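Local coordinates for protein NBR1 homolog (PDB 6TGS) that probably acts as a receptor for autophagic degradation of ubiquitinated proteins, targeting stress-generated aggregates, and homodimerizes through the PB1 domain described here, at residues Asn6-Tyr14 with Leu82-Asn90; Gly29-Leu38 with Leu68-Thr78. The protein carries 3 engineered substitutions. All coordinates share one frame; numbering follows the deposited sequence.

How the contacts relate
Both contacts belong to the N-terminal PB1 domain, a ubiquitin-like fold in which helices pack on a mixed sheet. Contact 1 joins the first strand, 8-14, to the last, 84-90, side by side within the sheet. Contact 2 lies inside the loop this closes and brings the approach and first turn of helix 35-46 against helix 71-79. Their centres are about 12 Å apart, and they share the hydrophobic core: Leu8 meets Leu31 and Val77, while Ile87 meets Leu68. Because helix 71-79 directly precedes strand 84-90, the two contacts together fasten the chain's ends and its middle into one compact domain, the part of the protein that mediates homodimerization.

Contact 1 of 2, residues Asn6-Tyr14 with Leu82-Asn90; sequences NALVVKVSY and LKFLKINVN. With GOL (glycerol), chain B; PEG (di(hydroxyethyl)ether), chain G.
Leu8 rests its CD1 methyl on the Lys83 backbone, 3.3 Å from Lys83 O, while CD2 meets Leu85 CB and Leu31, its two branches covering both. Val9 N donates to Lys83 O, and Val9 O accepts from Leu85 N at 2.9 Å. Val10 faces the helices, its CG1 lying 3.9 Å from Ile87 CD1. On the other face, Lys11 appears to cross the edge of Phe84, modelled too closely to trust in detail; its backbone bonds, Lys11 N to Leu85 O and Ile87 N to Lys11 O, are nearly straight, each 2.8 Å. Val12 again turns inward, beside Val89 and Ile42. Ser13 donates N to Ile87 O and accepts at O from Val89 N. Beside it Lys86, bent at its last torsion (chi4 -101°), brings NZ onto an in-plane lone pair of Asn88 OD1 at 2.7 Å, and weakly to O1 of a di(hydroxyethyl)ether, probably from the crystallisation liquor. Replacing Lys86 by a leucine would probably leave Asn88 OD1 without this charged donor and its amide freer to turn. Tyr14 presents its ring edge to Val89 O, which takes a weak bond from glycerol O1. Parallel first and last strands side by side are characteristic of the ubiquitin-like beta-grasp fold of PB1 domains.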
loop_
_atom_site.group_PDB
_atom_site.type_symbol
_atom_site.label_atom_id
_atom_site.label_comp_id
_atom_site.label_asym_id
_atom_site.label_seq_id
_atom_site.Cartn_x
_atom_site.Cartn_y
_atom_site.Cartn_z
ATOM N N ASN A 6 7.004 -1.273 -15.520
ATOM C CA ASN A 6 6.954 -2.446 -14.653
ATOM C C ASN A 6 6.211 -2.062 -13.379
ATOM O O ASN A 6 6.579 -1.095 -12.708
ATOM C CB ASN A 6 8.361 -2.968 -14.343
ATOM C CG ASN A 6 9.117 -2.080 -13.374
ATOM O OD1 ASN A 6 9.477 -0.951 -13.706
ATOM N ND2 ASN A 6 9.347 -2.579 -12.164
ATOM N N ALA A 7 5.162 -2.806 -13.054
ATOM C CA ALA A 7 4.265 -2.409 -11.982
ATOM C C ALA A 7 4.751 -2.929 -10.631
ATOM O O ALA A 7 5.493 -3.909 -10.542
ATOM C CB ALA A 7 2.850 -2.913 -12.266
ATOM N N LEU A 8 4.331 -2.236 -9.571
ATOM C CA LEU A 8 4.522 -2.725 -8.213
ATOM C C LEU A 8 3.419 -3.713 -7.870
ATOM O O LEU A 8 2.235 -3.403 -8.015
ATOM C CB LEU A 8 4.512 -1.569 -7.210
ATOM C CG LEU A 8 4.541 -1.926 -5.714
ATOM C CD1 LEU A 8 5.901 -2.465 -5.298
ATOM C CD2 LEU A 8 4.149 -0.730 -4.850
ATOM N N VAL A 9 3.806 -4.895 -7.412
ATOM C CA VAL A 9 2.840 -5.856 -6.896
ATOM C C VAL A 9 2.547 -5.493 -5.444
ATOM O O VAL A 9 3.461 -5.390 -4.621
ATOM C CB VAL A 9 3.368 -7.291 -7.012
ATOM C CG1 VAL A 9 2.439 -8.250 -6.291
ATOM C CG2 VAL A 9 3.491 -7.670 -8.471
ATOM N N VAL A 10 1.270 -5.293 -5.138
ATOM C CA VAL A 10 0.828 -4.966 -3.786
ATOM C C VAL A 10 -0.010 -6.129 -3.283
ATOM O O VAL A 10 -0.943 -6.569 -3.961
ATOM C CB VAL A 10 0.038 -3.648 -3.754
ATOM C CG1 VAL A 10 -0.439 -3.340 -2.331
ATOM C CG2 VAL A 10 0.899 -2.513 -4.282
ATOM N N LYS A 11 0.345 -6.650 -2.126
ATOM C CA LYS A 11 -0.509 -7.607 -1.390
ATOM C C LYS A 11 -1.129 -6.964 -0.134
ATOM O O LYS A 11 -0.349 -6.387 0.578
ATOM C CB LYS A 11 0.270 -8.888 -1.115
ATOM C CG LYS A 11 0.750 -9.574 -2.379
ATOM C CD LYS A 11 1.477 -10.852 -2.113
ATOM C CE LYS A 11 2.282 -11.283 -3.317
ATOM N NZ LYS A 11 3.284 -12.310 -2.958
ATOM N N VAL A 12 -2.306 -7.105 0.071
ATOM C CA VAL A 12 -2.951 -6.486 1.223
ATOM C C VAL A 12 -3.532 -7.601 2.075
ATOM O O VAL A 12 -4.162 -8.525 1.550
ATOM C CB VAL A 12 -4.045 -5.489 0.797
ATOM C CG1 VAL A 12 -4.601 -4.781 2.020
ATOM C CG2 VAL A 12 -3.491 -4.476 -0.194
ATOM N N SER A 13 -3.295 -7.536 3.379
ATOM C CA SER A 13 -3.833 -8.507 4.316
ATOM C C SER A 13 -4.863 -7.846 5.222
ATOM O O SER A 13 -4.587 -6.810 5.844
ATOM C CB SER A 13 -2.720 -9.132 5.152
ATOM O OG SER A 13 -3.262 -10.105 6.018
ATOM N N TYR A 14 -6.043 -8.449 5.303
ATOM C CA TYR A 14 -7.044 -8.015 6.261
ATOM C C TYR A 14 -7.874 -9.224 6.669
ATOM O O TYR A 14 -8.225 -10.046 5.822
ATOM C CB TYR A 14 -7.961 -6.923 5.677
ATOM C CG TYR A 14 -9.070 -6.497 6.602
ATOM C CD1 TYR A 14 -8.821 -5.639 7.660
ATOM C CD2 TYR A 14 -10.373 -6.947 6.410
ATOM C CE1 TYR A 14 -9.836 -5.241 8.514
ATOM C CE2 TYR A 14 -11.395 -6.550 7.256
ATOM C CZ TYR A 14 -11.117 -5.699 8.307
ATOM O OH TYR A 14 -12.128 -5.313 9.154
ATOM N N LEU A 82 11.391 -0.741 -4.014
ATOM C CA LEU A 82 10.658 -1.984 -3.676
ATOM C C LEU A 82 9.891 -2.453 -4.916
ATOM O O LEU A 82 9.353 -1.593 -5.631
ATOM C CB LEU A 82 9.719 -1.729 -2.491
ATOM C CG LEU A 82 10.363 -1.082 -1.267
ATOM C CD1 LEU A 82 9.420 -1.119 -0.075
ATOM C CD2 LEU A 82 11.681 -1.759 -0.926
ATOM N N LYS A 83 9.807 -3.758 -5.104
ATOM C CA LYS A 83 9.026 -4.326 -6.238
ATOM C C LYS A 83 7.821 -5.086 -5.710
ATOM O O LYS A 83 6.897 -5.345 -6.482
ATOM C CB LYS A 83 9.882 -5.378 -6.933
ATOM C CG LYS A 83 9.235 -5.998 -8.166
ATOM C CD LYS A 83 9.967 -7.199 -8.718
ATOM C CE LYS A 83 9.344 -7.750 -9.981
ATOM N NZ LYS A 83 9.513 -6.822 -11.125
ATOM N N PHE A 84 7.659 -5.367 -4.565
ATOM C CA PHE A 84 6.702 -6.081 -3.688
ATOM C C PHE A 84 6.501 -5.259 -2.422
ATOM O O PHE A 84 7.475 -4.786 -1.858
ATOM C CB PHE A 84 7.157 -7.516 -3.435
ATOM C CG PHE A 84 6.279 -8.296 -2.495
ATOM C CD1 PHE A 84 4.919 -8.395 -2.722
ATOM C CD2 PHE A 84 6.813 -8.940 -1.393
ATOM C CE1 PHE A 84 4.107 -9.111 -1.862
ATOM C CE2 PHE A 84 5.999 -9.656 -0.531
ATOM C CZ PHE A 84 4.650 -9.749 -0.775
ATOM N N LEU A 85 5.126 -5.115 -2.274
ATOM C CA LEU A 85 4.720 -4.484 -1.012
ATOM C C LEU A 85 3.616 -5.314 -0.375
ATOM O O LEU A 85 2.621 -5.524 -1.010
ATOM C CB LEU A 85 4.268 -3.063 -1.314
ATOM C CG LEU A 85 3.804 -2.250 -0.116
ATOM C CD1 LEU A 85 4.942 -2.073 0.869
ATOM C CD2 LEU A 85 3.289 -0.902 -0.577
ATOM N N LYS A 86 3.849 -5.763 0.843
ATOM C CA LYS A 86 2.794 -6.428 1.600
ATOM C C LYS A 86 2.319 -5.481 2.684
ATOM O O LYS A 86 3.101 -5.133 3.581
ATOM C CB LYS A 86 3.250 -7.736 2.232
ATOM C CG LYS A 86 2.114 -8.404 2.995
ATOM C CD LYS A 86 2.595 -9.428 4.001
ATOM C CE LYS A 86 1.441 -10.323 4.466
ATOM N NZ LYS A 86 0.890 -9.961 5.789
ATOM N N ILE A 87 1.043 -5.092 2.615
ATOM C CA ILE A 87 0.443 -4.124 3.535
ATOM C C ILE A 87 -0.503 -4.857 4.477
ATOM O O ILE A 87 -1.442 -5.526 4.030
ATOM C CB ILE A 87 -0.315 -3.023 2.776
ATOM C CG1 ILE A 87 0.606 -2.235 1.843
ATOM C CG2 ILE A 87 -1.074 -2.105 3.761
ATOM C CD1 ILE A 87 -0.159 -1.237 0.973
ATOM N N ASN A 88 -0.292 -4.711 5.786
ATOM C CA ASN A 88 -1.259 -5.215 6.744
ATOM C C ASN A 88 -2.255 -4.107 7.076
ATOM O O ASN A 88 -1.858 -2.961 7.333
ATOM C CB ASN A 88 -0.572 -5.686 8.033
ATOM C CG ASN A 88 0.131 -7.024 7.879
ATOM O OD1 ASN A 88 -0.196 -7.814 7.000
ATOM N ND2 ASN A 88 1.098 -7.287 8.751
ATOM N N VAL A 89 -3.543 -4.457 7.115
ATOM C CA VAL A 89 -4.618 -3.500 7.386
ATOM C C VAL A 89 -5.177 -3.765 8.765
ATOM O O VAL A 89 -5.614 -4.881 9.060
ATOM C CB VAL A 89 -5.764 -3.604 6.357
ATOM C CG1 VAL A 89 -6.846 -2.570 6.689
ATOM C CG2 VAL A 89 -5.252 -3.398 4.980
ATOM N N ASN A 90 -5.196 -2.746 9.609
ATOM C CA ASN A 90 -5.900 -2.854 10.872
ATOM C C ASN A 90 -6.849 -1.680 11.017
ATOM O O ASN A 90 -6.538 -0.557 10.606
ATOM C CB ASN A 90 -4.930 -2.919 12.042
ATOM C CG ASN A 90 -4.204 -4.232 12.101
ATOM O OD1 ASN A 90 -4.681 -5.188 12.711
ATOM N ND2 ASN A 90 -3.050 -4.301 11.451
HETATM C C1 GOL B . -4.726 -7.678 9.204
HETATM O O1 GOL B . -6.065 -7.731 9.630
HETATM C C2 GOL B . -3.969 -8.799 9.914
HETATM O O2 GOL B . -2.646 -8.447 10.177
HETATM C C3 GOL B . -4.056 -10.000 8.957
HETATM O O3 GOL B . -5.206 -9.871 8.179
HETATM C C1 PEG G . -1.080 -12.490 5.796
HETATM O O1 PEG G . -1.148 -11.599 6.881
HETATM C C2 PEG G . -2.472 -13.002 5.447
HETATM O O2 PEG G . -2.619 -14.289 5.967
HETATM C C3 PEG G . -2.421 -15.279 5.007
HETATM C C4 PEG G . -3.705 -16.083 4.881
HETATM O O4 PEG G . -4.618 -15.401 4.080
#

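Contact 2 of 2, residues Gly29-Leu38 with Leu68-Thr78; sequences GQLDLEMAGL and LVDDNDLFDVT
Met35 and Asp71 join the two helix starts of this PB1 domain, where helices 35-46 and 71-79 meet over the ubiquitin-like sheet. Met35 N donates to Asp71 OD1 at 2.9 Å with an N-H...O angle of 159°, the oxygen being met nearly along its C-O axis. A carboxylate suits this place because it accepts a first-turn amide of the neighbouring helix and probably gains from that helix's positive end. The Met35 side chain slides past Asp71 in the opposite direction and, bent at chi2 and chi3, brings SD to 3.3 Å from Leu74 CD1; its flexible thioether can follow the surface of both Leu74 and Leu68. Deeper in, Leu38 sets CD2 at 4.1 Å from Leu68 CD1 and equally near Leu74 CD1, where Leu38 and Leu68 also rest on Ile87 of strand 84-90. Near the end of helix 71-79, Thr78 CG2 meets Leu31 CG at 3.2 Å, tighter than usual for carbons, and Leu31 CD1 touches Leu74 CD2 and Val77 CG1. The aliphatic part of Gln30 approaches the Phe75 ring obliquely.

Further out, side-chain bonds hold the turns that carry these groups. Thr78 OG1 donates to Phe75 O at 2.8 Å, turned back between its own backbone N and carbonyl carbon (chi1 88°), which leaves CG2 to face Leu31. Glu34, the N-cap of helix 35-46, accepts a weak capping bond from Ala36 N at OE1 and lies near the like-charged Asp71. Asp70 caps helix 71-79 in a capping box with Asp73, whose N donates to Asp70 OD1. In return Asp73 OD2 accepts from both Val69 N and Asp70 N, which arrive from opposite faces of the carboxylate, each at 2.9 Å.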
loop_
_atom_site.group_PDB
_atom_site.type_symbol
_atom_site.label_atom_id
_atom_site.label_comp_id
_atom_site.label_asym_id
_atom_site.label_seq_id
_atom_site.Cartn_x
_atom_site.Cartn_y
_atom_site.Cartn_z
ATOM N N GLY A 29 9.580 6.028 -11.998
ATOM C CA GLY A 29 9.672 4.953 -11.010
ATOM C C GLY A 29 8.663 5.249 -9.917
ATOM O O GLY A 29 8.418 4.366 -9.114
ATOM N N GLN A 30 8.069 6.432 -9.977
ATOM C CA GLN A 30 7.024 6.849 -9.009
ATOM C C GLN A 30 5.750 6.027 -9.229
ATOM O O GLN A 30 5.394 5.798 -10.389
ATOM C CB GLN A 30 6.640 8.296 -9.319
ATOM C CG GLN A 30 7.350 9.337 -8.477
ATOM C CD GLN A 30 6.575 10.630 -8.523
ATOM O OE1 GLN A 30 6.911 11.553 -9.259
ATOM N NE2 GLN A 30 5.511 10.695 -7.740
ATOM N N LEU A 31 5.074 5.643 -8.144
ATOM C CA LEU A 31 3.804 4.885 -8.258
ATOM C C LEU A 31 2.733 5.763 -8.911
ATOM O O LEU A 31 2.631 6.919 -8.491
ATOM C CB LEU A 31 3.378 4.422 -6.862
ATOM C CG LEU A 31 4.137 3.225 -6.293
ATOM C CD1 LEU A 31 3.583 2.841 -4.930
ATOM C CD2 LEU A 31 4.077 2.041 -7.243
ATOM N N ASP A 32 1.947 5.279 -9.694
ATOM C CA ASP A 32 0.770 6.004 -10.169
ATOM C C ASP A 32 -0.405 5.754 -9.222
ATOM O O ASP A 32 -1.433 5.184 -9.585
ATOM C CB ASP A 32 0.437 5.597 -11.601
ATOM C CG ASP A 32 -0.496 6.581 -12.291
ATOM O OD1 ASP A 32 -0.952 7.539 -11.632
ATOM O OD2 ASP A 32 -0.775 6.396 -13.496
ATOM N N LEU A 33 -0.220 6.186 -7.976
ATOM C CA LEU A 33 -1.209 5.981 -6.927
ATOM C C LEU A 33 -0.871 6.870 -5.740
ATOM O O LEU A 33 0.302 7.013 -5.379
ATOM C CB LEU A 33 -1.256 4.510 -6.489
ATOM C CG LEU A 33 -2.476 4.066 -5.675
ATOM C CD1 LEU A 33 -3.743 4.157 -6.504
ATOM C CD2 LEU A 33 -2.289 2.652 -5.164
ATOM N N GLU A 34 -1.900 7.463 -5.142
ATOM C CA GLU A 34 -1.784 8.237 -3.913
ATOM C C GLU A 34 -2.592 7.555 -2.811
ATOM O O GLU A 34 -3.297 6.565 -3.046
ATOM C CB GLU A 34 -2.251 9.682 -4.125
ATOM C CG GLU A 34 -3.673 9.801 -4.648
ATOM C CD GLU A 34 -4.381 11.038 -4.140
ATOM O OE1 GLU A 34 -4.481 11.203 -2.903
ATOM O OE2 GLU A 34 -4.837 11.850 -4.974
ATOM N N MET A 35 -2.495 8.112 -1.599
ATOM C CA MET A 35 -3.080 7.458 -0.433
ATOM C C MET A 35 -4.591 7.330 -0.566
ATOM O O MET A 35 -5.166 6.310 -0.170
ATOM C CB MET A 35 -2.710 8.216 0.845
ATOM C CG MET A 35 -1.292 7.905 1.376
ATOM S SD MET A 35 -1.038 6.198 1.941
ATOM C CE MET A 35 -2.493 6.041 2.980
ATOM N N ALA A 36 -5.249 8.329 -1.162
ATOM C CA ALA A 36 -6.697 8.237 -1.324
ATOM C C ALA A 36 -7.083 7.065 -2.222
ATOM O O ALA A 36 -8.046 6.335 -1.933
ATOM C CB ALA A 36 -7.250 9.543 -1.890
ATOM N N GLY A 37 -6.377 6.884 -3.335
ATOM C CA GLY A 37 -6.708 5.784 -4.224
ATOM C C GLY A 37 -6.377 4.430 -3.627
ATOM O O GLY A 37 -7.079 3.447 -3.887
ATOM N N LEU A 38 -5.316 4.364 -2.813
ATOM C CA LEU A 38 -4.980 3.123 -2.115
ATOM C C LEU A 38 -6.074 2.752 -1.126
ATOM O O LEU A 38 -6.510 1.594 -1.056
ATOM C CB LEU A 38 -3.638 3.285 -1.399
ATOM C CG LEU A 38 -3.246 2.103 -0.527
ATOM C CD1 LEU A 38 -3.153 0.830 -1.383
ATOM C CD2 LEU A 38 -1.932 2.417 0.197
ATOM N N LEU A 68 2.033 3.692 6.590
ATOM C CA LEU A 68 1.645 4.540 5.470
ATOM C C LEU A 68 0.618 5.531 5.995
ATOM O O LEU A 68 -0.562 5.199 6.155
ATOM C CB LEU A 68 1.091 3.697 4.329
ATOM C CG LEU A 68 2.015 2.614 3.779
ATOM C CD1 LEU A 68 1.235 1.782 2.746
ATOM C CD2 LEU A 68 3.265 3.210 3.154
ATOM N N VAL A 69 1.068 6.745 6.315
ATOM C CA VAL A 69 0.153 7.773 6.799
ATOM C C VAL A 69 0.004 8.944 5.833
ATOM O O VAL A 69 -1.015 9.652 5.909
ATOM C CB VAL A 69 0.552 8.276 8.205
ATOM C CG1 VAL A 69 0.346 7.184 9.237
ATOM C CG2 VAL A 69 2.000 8.756 8.251
ATOM N N ASP A 70 0.942 9.156 4.908
ATOM C CA ASP A 70 0.794 10.231 3.939
ATOM C C ASP A 70 1.442 9.843 2.615
ATOM O O ASP A 70 2.072 8.789 2.485
ATOM C CB ASP A 70 1.367 11.558 4.484
ATOM C CG ASP A 70 2.813 11.440 4.933
ATOM O OD1 ASP A 70 3.638 10.942 4.142
ATOM O OD2 ASP A 70 3.141 11.863 6.072
ATOM N N ASP A 71 1.271 10.720 1.622
ATOM C CA ASP A 71 1.783 10.438 0.283
ATOM C C ASP A 71 3.302 10.330 0.260
ATOM O O ASP A 71 3.859 9.640 -0.602
ATOM C CB ASP A 71 1.320 11.517 -0.699
ATOM C CG ASP A 71 -0.121 11.344 -1.123
ATOM O OD1 ASP A 71 -0.640 10.223 -0.988
ATOM O OD2 ASP A 71 -0.727 12.326 -1.603
ATOM N N ASN A 72 3.997 11.006 1.185
ATOM C CA ASN A 72 5.447 10.879 1.228
ATOM C C ASN A 72 5.878 9.459 1.568
ATOM O O ASN A 72 6.906 8.986 1.064
ATOM C CB ASN A 72 6.035 11.870 2.233
ATOM C CG ASN A 72 5.809 13.309 1.822
ATOM O OD1 ASN A 72 6.072 13.685 0.680
ATOM N ND2 ASN A 72 5.321 14.125 2.749
ATOM N N ASP A 73 5.118 8.769 2.422
ATOM C CA ASP A 73 5.410 7.373 2.721
ATOM C C ASP A 73 5.244 6.487 1.488
ATOM O O ASP A 73 5.978 5.509 1.326
ATOM C CB ASP A 73 4.499 6.861 3.834
ATOM C CG ASP A 73 4.624 7.667 5.098
ATOM O OD1 ASP A 73 5.769 7.882 5.562
ATOM O OD2 ASP A 73 3.580 8.073 5.633
ATOM N N LEU A 74 4.252 6.787 0.649
ATOM C CA LEU A 74 4.057 5.980 -0.557
ATOM C C LEU A 74 5.086 6.326 -1.615
ATOM O O LEU A 74 5.591 5.439 -2.322
ATOM C CB LEU A 74 2.645 6.165 -1.108
ATOM C CG LEU A 74 1.592 5.191 -0.608
ATOM C CD1 LEU A 74 0.218 5.655 -1.100
ATOM C CD2 LEU A 74 1.924 3.784 -1.083
ATOM N N PHE A 75 5.401 7.615 -1.763
ATOM C CA PHE A 75 6.487 8.035 -2.640
ATOM C C PHE A 75 7.778 7.307 -2.293
ATOM O O PHE A 75 8.539 6.906 -3.179
ATOM C CB PHE A 75 6.675 9.549 -2.535
ATOM C CG PHE A 75 7.701 10.115 -3.476
ATOM C CD1 PHE A 75 7.421 10.266 -4.824
ATOM C CD2 PHE A 75 8.931 10.536 -3.007
ATOM C CE1 PHE A 75 8.364 10.804 -5.686
ATOM C CE2 PHE A 75 9.871 11.084 -3.870
ATOM C CZ PHE A 75 9.590 11.205 -5.209
ATOM N N ASP A 76 8.024 7.105 -1.001
ATOM C CA ASP A 76 9.245 6.450 -0.566
ATOM C C ASP A 76 9.233 4.940 -0.768
ATOM O O ASP A 76 10.294 4.314 -0.693
ATOM C CB ASP A 76 9.511 6.779 0.895
ATOM C CG ASP A 76 10.989 6.890 1.185
ATOM O OD1 ASP A 76 11.668 7.680 0.493
ATOM O OD2 ASP A 76 11.474 6.189 2.095
ATOM N N VAL A 77 8.111 4.319 -1.075
ATOM C CA VAL A 77 8.130 2.888 -1.474
ATOM C C VAL A 77 8.885 2.777 -2.802
ATOM O O VAL A 77 9.701 1.890 -2.949
ATOM C CB VAL A 77 6.705 2.326 -1.576
ATOM C CG1 VAL A 77 6.660 1.028 -2.359
ATOM C CG2 VAL A 77 6.084 2.140 -0.202
ATOM N N THR A 78 8.599 3.682 -3.713
ATOM C CA THR A 78 9.242 3.700 -5.051
ATOM C C THR A 78 10.689 4.177 -4.927
ATOM O O THR A 78 11.558 3.583 -5.562
ATOM C CB THR A 78 8.440 4.666 -5.932
ATOM O OG1 THR A 78 8.933 5.994 -5.783
ATOM C CG2 THR A 78 6.964 4.676 -5.616
#